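PDB 5T8V: sister chromatid cohesion protein, which probably acts, as the C-terminal HEAT-repeat part of Scc2, as a cohesin loader that associates with chromatin. Local coordinates for residues I167-E172 / Q230-E235; M197-Q201 / K249-F253. Numbering follows the deposited sequence.

Interaction 1 (I167-E172 / Q230-E235)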
loop_
_atom_site.group_PDB
_atom_site.type_symbol
_atom_site.label_atom_id
_atom_site.label_comp_id
_atom_site.label_asym_id
_atom_site.label_seq_id
_atom_site.Cartn_x
_atom_site.Cartn_y
_atom_site.Cartn_z
ATOM N N ILE A 167 -2.912 -53.529 -7.389
ATOM C CA ILE A 167 -3.075 -52.459 -6.405
ATOM C C ILE A 167 -3.546 -51.178 -7.085
ATOM O O ILE A 167 -4.583 -50.603 -6.728
ATOM C CB ILE A 167 -1.762 -52.239 -5.633
ATOM C CG1 ILE A 167 -1.331 -53.535 -4.939
ATOM C CG2 ILE A 167 -1.927 -51.135 -4.599
ATOM C CD1 ILE A 167 0.102 -53.527 -4.454
ATOM N N MET A 168 -2.792 -50.715 -8.081
ATOM C CA MET A 168 -3.144 -49.471 -8.760
ATOM C C MET A 168 -4.477 -49.568 -9.489
ATOM O O MET A 168 -5.354 -48.720 -9.244
ATOM C CB MET A 168 -2.012 -49.072 -9.713
ATOM C CG MET A 168 -0.660 -48.876 -9.031
ATOM S SD MET A 168 -0.600 -47.469 -7.900
ATOM C CE MET A 168 -0.751 -46.097 -9.039
ATOM N N PRO A 169 -4.712 -50.545 -10.371
ATOM C CA PRO A 169 -6.016 -50.595 -11.054
ATOM C C PRO A 169 -7.191 -50.763 -10.107
ATOM O O PRO A 169 -8.289 -50.281 -10.412
ATOM C CB PRO A 169 -5.873 -51.794 -12.004
ATOM C CG PRO A 169 -4.733 -52.593 -11.469
ATOM C CD PRO A 169 -3.807 -51.613 -10.830
ATOM N N LEU A 170 -7.002 -51.432 -8.967
ATOM C CA LEU A 170 -8.089 -51.545 -8.000
ATOM C C LEU A 170 -8.356 -50.213 -7.317
ATOM O O LEU A 170 -9.516 -49.828 -7.128
ATOM C CB LEU A 170 -7.770 -52.620 -6.962
ATOM C CG LEU A 170 -8.104 -54.061 -7.359
ATOM C CD1 LEU A 170 -7.526 -55.035 -6.350
ATOM C CD2 LEU A 170 -9.605 -54.257 -7.467
ATOM N N ALA A 171 -7.298 -49.496 -6.937
ATOM C CA ALA A 171 -7.485 -48.183 -6.332
ATOM C C ALA A 171 -8.162 -47.222 -7.300
ATOM O O ALA A 171 -9.025 -46.432 -6.899
ATOM C CB ALA A 171 -6.140 -47.622 -5.876
ATOM N N GLU A 172 -7.795 -47.282 -8.582
ATOM C CA GLU A 172 -8.308 -46.331 -9.561
ATOM C C GLU A 172 -9.689 -46.697 -10.087
ATOM O O GLU A 172 -10.370 -45.830 -10.646
ATOM C CB GLU A 172 -7.338 -46.217 -10.739
ATOM C CG GLU A 172 -5.952 -45.726 -10.356
ATOM C CD GLU A 172 -5.070 -45.463 -11.560
ATOM O OE1 GLU A 172 -5.568 -45.581 -12.699
ATOM O OE2 GLU A 172 -3.879 -45.136 -11.367
ATOM N N GLN A 230 5.919 -45.140 -7.605
ATOM C CA GLN A 230 4.627 -45.301 -8.265
ATOM C C GLN A 230 3.502 -45.430 -7.242
ATOM O O GLN A 230 2.452 -44.791 -7.377
ATOM C CB GLN A 230 4.660 -46.514 -9.197
ATOM C CG GLN A 230 3.372 -46.743 -9.978
ATOM C CD GLN A 230 2.928 -45.515 -10.758
ATOM O OE1 GLN A 230 3.229 -45.380 -11.944
ATOM N NE2 GLN A 230 2.205 -44.617 -10.093
ATOM N N LEU A 231 3.703 -46.256 -6.210
ATOM C CA LEU A 231 2.688 -46.412 -5.172
ATOM C C LEU A 231 2.416 -45.113 -4.431
ATOM O O LEU A 231 1.341 -44.963 -3.837
ATOM C CB LEU A 231 3.115 -47.479 -4.161
ATOM C CG LEU A 231 2.669 -48.922 -4.395
ATOM C CD1 LEU A 231 3.221 -49.805 -3.286
ATOM C CD2 LEU A 231 1.153 -49.037 -4.455
ATOM N N LEU A 232 3.367 -44.178 -4.438
ATOM C CA LEU A 232 3.195 -42.934 -3.695
ATOM C C LEU A 232 2.010 -42.137 -4.223
ATOM O O LEU A 232 1.265 -41.529 -3.446
ATOM C CB LEU A 232 4.481 -42.113 -3.773
ATOM C CG LEU A 232 4.541 -40.808 -2.983
ATOM C CD1 LEU A 232 4.530 -41.075 -1.487
ATOM C CD2 LEU A 232 5.781 -40.032 -3.384
ATOM N N PHE A 233 1.812 -42.134 -5.544
ATOM C CA PHE A 233 0.740 -41.385 -6.186
ATOM C C PHE A 233 -0.471 -42.260 -6.490
ATOM O O PHE A 233 -1.193 -42.012 -7.462
ATOM C CB PHE A 233 1.256 -40.726 -7.464
ATOM C CG PHE A 233 2.486 -39.892 -7.254
ATOM C CD1 PHE A 233 2.383 -38.567 -6.857
ATOM C CD2 PHE A 233 3.747 -40.435 -7.440
ATOM C CE1 PHE A 233 3.514 -37.798 -6.655
ATOM C CE2 PHE A 233 4.882 -39.673 -7.239
ATOM C CZ PHE A 233 4.768 -38.353 -6.847
ATOM N N ILE A 234 -0.701 -43.290 -5.675
ATOM C CA ILE A 234 -1.886 -44.121 -5.831
ATOM C C ILE A 234 -3.130 -43.253 -5.699
ATOM O O ILE A 234 -3.181 -42.325 -4.882
ATOM C CB ILE A 234 -1.871 -45.255 -4.790
ATOM C CG1 ILE A 234 -3.094 -46.154 -4.946
ATOM C CG2 ILE A 234 -1.804 -44.679 -3.375
ATOM C CD1 ILE A 234 -3.023 -47.414 -4.110
ATOM N N GLU A 235 -4.146 -43.548 -6.514
ATOM C CA GLU A 235 -5.363 -42.737 -6.553
ATOM C C GLU A 235 -6.441 -43.398 -5.701
ATOM O O GLU A 235 -7.351 -44.066 -6.192
ATOM C CB GLU A 235 -5.833 -42.531 -7.988
ATOM C CG GLU A 235 -5.388 -41.214 -8.586
ATOM C CD GLU A 235 -6.281 -40.764 -9.725
ATOM O OE1 GLU A 235 -6.544 -41.578 -10.636
ATOM O OE2 GLU A 235 -6.731 -39.600 -9.698
#
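Gln230 opens the second segment on helix 218-232, and its NE2 lies 3.5 Å from CE of Met168, at a partly exposed margin of the contact. Leu231 reaches inward: its CD2 sits 3.7 Å from CG2 of Ile167 and 4.2 Å from SD of Met168. Phe233 turns its ring away toward Leu283 and Leu286, leaving only its carbonyl near the Met168 methyl. Beyond the helix, Ile234, extended in backbone, fills the space against helix 149-172. Its CG1 is 3.5 Å from CB of Ala171, its CD1 3.9 Å from CG2 of Ile167, and its CB 4.0 Å from SD of Met168, whose side chain folds across it. At Glu235 the contact turns polar. The carbonyl oxygens Ala171 O and Glu235 O are just 3.0 Å apart, two acceptors that cannot bond to each other; Arg174 reconciles them by donating NH1 to the first and NH2 to the second. Glu235 CB also rests 4.0 Å from CG of Glu172. No hydrogen bond joins the segments directly; side chains of a helix pack against a helix end and the loop after it, consistent with the HEAT-repeat alpha-solenoid of this fragment.

Interaction 2 (M197-Q201 / K249-F253)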
loop_
_atom_site.group_PDB
_atom_site.type_symbol
_atom_site.label_atom_id
_atom_site.label_comp_id
_atom_site.label_asym_id
_atom_site.label_seq_id
_atom_site.Cartn_x
_atom_site.Cartn_y
_atom_site.Cartn_z
ATOM N N MET A 197 -4.311 -58.076 -0.574
ATOM C CA MET A 197 -3.724 -56.766 -0.312
ATOM C C MET A 197 -2.802 -56.815 0.898
ATOM O O MET A 197 -1.682 -56.292 0.861
ATOM C CB MET A 197 -4.830 -55.731 -0.098
ATOM C CG MET A 197 -5.763 -55.562 -1.285
ATOM S SD MET A 197 -4.895 -55.097 -2.796
ATOM C CE MET A 197 -5.979 -53.810 -3.408
ATOM N N THR A 198 -3.258 -57.432 1.989
ATOM C CA THR A 198 -2.407 -57.558 3.168
ATOM C C THR A 198 -1.104 -58.268 2.824
ATOM O O THR A 198 -0.022 -57.836 3.239
ATOM C CB THR A 198 -3.149 -58.303 4.277
ATOM O OG1 THR A 198 -4.316 -57.561 4.654
ATOM C CG2 THR A 198 -2.258 -58.492 5.509
ATOM N N ASP A 199 -1.185 -59.362 2.063
ATOM C CA ASP A 199 0.023 -60.064 1.644
ATOM C C ASP A 199 0.968 -59.127 0.901
ATOM O O ASP A 199 2.177 -59.106 1.163
ATOM C CB ASP A 199 -0.347 -61.260 0.765
ATOM C CG ASP A 199 -1.195 -62.281 1.496
ATOM O OD1 ASP A 199 -1.609 -62.007 2.645
ATOM O OD2 ASP A 199 -1.457 -63.356 0.918
ATOM N N ALA A 200 0.427 -58.334 -0.028
ATOM C CA ALA A 200 1.261 -57.398 -0.779
ATOM C C ALA A 200 1.937 -56.394 0.149
ATOM O O ALA A 200 3.152 -56.174 0.066
ATOM C CB ALA A 200 0.420 -56.681 -1.836
ATOM N N GLN A 201 1.165 -55.766 1.038
ATOM C CA GLN A 201 1.752 -54.835 1.998
ATOM C C GLN A 201 2.898 -55.492 2.757
ATOM O O GLN A 201 4.013 -54.960 2.814
ATOM C CB GLN A 201 0.688 -54.343 2.981
ATOM C CG GLN A 201 -0.360 -53.415 2.394
ATOM C CD GLN A 201 -1.245 -52.805 3.468
ATOM O OE1 GLN A 201 -0.991 -52.974 4.662
ATOM N NE2 GLN A 201 -2.289 -52.094 3.051
ATOM N N LYS A 249 -6.977 -49.103 3.327
ATOM C CA LYS A 249 -6.018 -50.118 2.903
ATOM C C LYS A 249 -5.008 -49.524 1.921
ATOM O O LYS A 249 -3.783 -49.657 2.091
ATOM C CB LYS A 249 -6.781 -51.296 2.287
ATOM C CG LYS A 249 -6.038 -52.620 2.265
ATOM C CD LYS A 249 -5.791 -53.168 3.671
ATOM C CE LYS A 249 -4.921 -54.411 3.629
ATOM N NZ LYS A 249 -4.520 -54.865 4.990
ATOM N N PHE A 250 -5.512 -48.823 0.903
ATOM C CA PHE A 250 -4.630 -48.151 -0.041
ATOM C C PHE A 250 -3.769 -47.108 0.664
ATOM O O PHE A 250 -2.585 -46.950 0.340
ATOM C CB PHE A 250 -5.450 -47.512 -1.162
ATOM C CG PHE A 250 -6.224 -48.502 -1.987
ATOM C CD1 PHE A 250 -5.567 -49.460 -2.740
ATOM C CD2 PHE A 250 -7.607 -48.467 -2.020
ATOM C CE1 PHE A 250 -6.274 -50.369 -3.504
ATOM C CE2 PHE A 250 -8.318 -49.375 -2.784
ATOM C CZ PHE A 250 -7.650 -50.325 -3.528
ATOM N N ASP A 251 -4.344 -46.383 1.632
ATOM C CA ASP A 251 -3.519 -45.494 2.443
ATOM C C ASP A 251 -2.338 -46.254 3.035
ATOM O O ASP A 251 -1.199 -45.770 3.018
ATOM C CB ASP A 251 -4.345 -44.850 3.558
ATOM C CG ASP A 251 -5.380 -43.870 3.034
ATOM O OD1 ASP A 251 -5.353 -43.552 1.825
ATOM O OD2 ASP A 251 -6.214 -43.408 3.841
ATOM N N GLY A 252 -2.596 -47.455 3.555
ATOM C CA GLY A 252 -1.512 -48.282 4.052
ATOM C C GLY A 252 -0.447 -48.517 3.002
ATOM O O GLY A 252 0.752 -48.475 3.295
ATOM N N PHE A 253 -0.866 -48.757 1.757
ATOM C CA PHE A 253 0.125 -48.881 0.692
ATOM C C PHE A 253 0.962 -47.613 0.567
ATOM O O PHE A 253 2.196 -47.674 0.489
ATOM C CB PHE A 253 -0.551 -49.211 -0.635
ATOM C CG PHE A 253 -0.882 -50.659 -0.791
ATOM C CD1 PHE A 253 0.117 -51.585 -1.026
ATOM C CD2 PHE A 253 -2.188 -51.098 -0.696
ATOM C CE1 PHE A 253 -0.182 -52.923 -1.168
ATOM C CE2 PHE A 253 -2.494 -52.432 -0.839
ATOM C CZ PHE A 253 -1.488 -53.347 -1.077
#
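Phe253 lays one face of its ring over the aliphatic part of Gln201: CG of Gln201 stands 3.7 Å from the centroid of the Phe253 ring, 16° off the normal, a CH-pi contact. The edge of the same ring meets Ala200, whose CB is 3.9 Å from CE1 of Phe253, while SD of Met197 approaches obliquely, 5.2 Å from the Phe253 ring centroid, in a Met-aromatic contact. The Met197 methyl continues to a second ring, with CE 3.5 Å from CE1 of Phe250. Both aromatics also touch helix 149-172, Phe250 at Ala171 and Phe253 at Ile167, so the residues between the two helices face a third one. The two segments run nearly parallel, at 15° with their axes 10.4 Å apart, and belong to helices 190-213 and 247-267, separated in sequence by helix 218-232. Such side-by-side packing of helices that point the same way is a feature of alpha-solenoids, consistent with the HEAT-repeat architecture of this cohesin loader fragment. Toward the partly exposed side the contact becomes polar. Lys249 stretches across the gap, its CE 4.0 Å from CB of Met197, and its NZ donates a 2.7 Å hydrogen bond to OG1 of Thr198. The amide of Gln201 extends toward the other backbone, NE2 lying 3.0 Å from O of Lys249, although the angle is too poor for a hydrogen bond. Gly252 leaves room for that amide: a beta carbon there would come within 2.9 Å of Gln201 NE2.

Overall arrangement
From the N terminus, helix 149-172 supplies the first half of interaction 1, and helix 190-213 then supplies the first half of interaction 2. The next helix, 218-232, returns to 149-172 and closes the first loop, its segments 58 residues apart at their closest ends; helix 247-267 follows and closes the second, with 48 residues between closest ends, so the two loops cross. The contacts lie about 11 Å apart, centre to centre, and share a packed interior: Ile167 CD1 meets Phe253 CE1 at 3.4 Å, and Ile234 CD1 meets Phe250 CD1 at 3.5 Å. Together they tie four helices into one bundle in the N-terminal region of the elongated chain, with the contact centres about 47 and 53 Å from the centre of the chain.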